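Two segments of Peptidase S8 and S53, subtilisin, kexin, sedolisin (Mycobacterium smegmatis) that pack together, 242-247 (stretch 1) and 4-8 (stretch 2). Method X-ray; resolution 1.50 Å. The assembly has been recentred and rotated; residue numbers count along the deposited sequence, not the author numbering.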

# COMPACT_ATOMS: atom_id res chain seq x y z
N ASN A 242 16.74 10.85 -11.88
CA ASN A 242 15.95 11.87 -12.57
C ASN A 242 14.81 12.42 -11.73
O ASN A 242 13.69 12.56 -12.20
CB ASN A 242 15.44 11.36 -13.92
CG ASN A 242 15.07 12.50 -14.86
OD1 ASN A 242 15.30 13.68 -14.54
ND2 ASN A 242 14.50 12.18 -16.02
N TRP A 243 15.11 12.79 -10.50
CA TRP A 243 14.22 13.61 -9.69
C TRP A 243 13.92 14.92 -10.39
O TRP A 243 12.82 15.43 -10.29
CB TRP A 243 14.83 13.89 -8.30
CG TRP A 243 14.77 12.72 -7.37
CD1 TRP A 243 15.69 11.71 -7.26
CD2 TRP A 243 13.75 12.43 -6.40
NE1 TRP A 243 15.31 10.82 -6.31
CE2 TRP A 243 14.13 11.23 -5.75
CE3 TRP A 243 12.57 13.06 -6.01
CZ2 TRP A 243 13.36 10.65 -4.73
CZ3 TRP A 243 11.80 12.47 -4.98
CH2 TRP A 243 12.20 11.28 -4.37
N ASN A 244 14.92 15.49 -11.07
CA ASN A 244 14.78 16.83 -11.68
C ASN A 244 13.66 16.86 -12.71
O ASN A 244 12.98 17.88 -12.90
CB ASN A 244 16.08 17.26 -12.37
CG ASN A 244 17.21 17.57 -11.40
OD1 ASN A 244 17.03 17.61 -10.18
ND2 ASN A 244 18.38 17.76 -11.95
N GLY A 245 13.46 15.73 -13.39
CA GLY A 245 12.47 15.62 -14.44
C GLY A 245 11.06 15.30 -13.98
O GLY A 245 10.16 15.22 -14.80
N VAL A 246 10.84 15.12 -12.69
CA VAL A 246 9.52 14.71 -12.21
C VAL A 246 8.45 15.73 -12.55
O VAL A 246 8.64 16.93 -12.33
CB VAL A 246 9.53 14.46 -10.69
CG1 VAL A 246 8.13 14.33 -10.13
CG2 VAL A 246 10.31 13.18 -10.44
N THR A 247 7.33 15.25 -13.11
CA THR A 247 6.17 16.08 -13.40
C THR A 247 4.95 15.70 -12.55
O THR A 247 4.03 16.51 -12.42
CB THR A 247 5.77 15.98 -14.88
OG1 THR A 247 5.41 14.62 -15.21
CG2 THR A 247 6.87 16.45 -15.79
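Stretch 2 (4-8) VSPPQ

Neither stretch forms a regular helix or strand. Stretch 1 folds as a type I beta turn from Trp-243 to Val-246, closed by a hydrogen bond from Val-246 N to Trp-243 O at 3.1 Å. Stretch 2 is extended from Ser-5 onward, with phi/psi of -139/160 at Ser-5, -56/138 at Pro-6 and -70/153 at Pro-7. The register of nearest CA atoms gives the direction: Trp-243 CA lies 5.7 Å from Ser-5 CA and Asn-244 CA lies 5.2 Å from Val-4 CA, so the two chains run in opposite senses where they meet.

The main relief on stretch 1 is the indole of Trp-243, whose CA-to-CB bond points toward stretch 2 with chi1 at -75° (m) and chi2 at 87°. Pro-6 lies over one face of it. Its CG stands 3.6 Å from the centroid of the five-membered ring and only 11° off the ring normal, which identifies a CH-pi contact; the same CG is 3.6 Å from Trp-243 CD2. Farther along the indole, Pro-7 CD approaches Trp-243 CZ3 at 3.8 Å, so successive prolines follow the aromatic surface from its five-membered ring to its six-membered ring. Ser-5 turns its CA-to-CB bond away, leaving its backbone C 4.1 Å from Trp-243 CE3.

Val-4 is the bump that caps a shallow notch in the turn: its CG1 sits over the gap flanked by Trp-243 O, 3.6 Å away, and Val-246 CB, 3.8 Å away. Its CA-to-CB bond points toward stretch 1, as that of Val-246 does toward stretch 2, and the two side chains meet, while Val-4 CG2 reaches Val-246 O at 3.7 Å. Asn-244 points away at CB, yet its OD1 comes within 3.6 Å of Val-4 O.

No hydrogen bond crosses the interface. Val-4 O and Trp-243 O, 3.4 Å apart, are both acceptors, so the 309 Å² buried between the stretches reflects packing of shapes.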

# COMPACT_ATOMS: atom_id res chain seq x y z
N VAL A 4 12.43 20.48 -8.87
CA VAL A 4 11.92 19.27 -8.15
C VAL A 4 13.08 18.44 -7.61
O VAL A 4 13.94 17.96 -8.36
CB VAL A 4 11.04 18.37 -9.04
CG1 VAL A 4 10.43 17.23 -8.22
CG2 VAL A 4 9.94 19.19 -9.70
N SER A 5 13.11 18.29 -6.29
CA SER A 5 14.22 17.63 -5.62
C SER A 5 13.66 16.74 -4.54
O SER A 5 12.51 16.93 -4.12
CB SER A 5 15.16 18.67 -5.02
OG SER A 5 14.41 19.65 -4.31
N PRO A 6 14.43 15.75 -4.09
CA PRO A 6 13.88 14.88 -3.06
C PRO A 6 13.40 15.68 -1.82
O PRO A 6 14.09 16.62 -1.40
CB PRO A 6 15.05 13.95 -2.73
CG PRO A 6 15.91 13.96 -3.95
CD PRO A 6 15.82 15.38 -4.42
N PRO A 7 12.22 15.33 -1.25
CA PRO A 7 11.69 16.10 -0.13
C PRO A 7 12.52 15.89 1.13
O PRO A 7 13.19 14.88 1.28
CB PRO A 7 10.26 15.58 0.03
CG PRO A 7 10.34 14.18 -0.45
CD PRO A 7 11.29 14.24 -1.63
N GLN A 8 12.50 16.89 1.99
CA GLN A 8 13.26 16.89 3.21
C GLN A 8 12.37 17.41 4.30
O GLN A 8 11.69 18.43 4.10
CB GLN A 8 14.42 17.86 3.02
CG GLN A 8 15.65 17.55 3.81
CD GLN A 8 16.84 18.17 3.15
OE1 GLN A 8 16.77 19.31 2.68
NE2 GLN A 8 17.95 17.44 3.09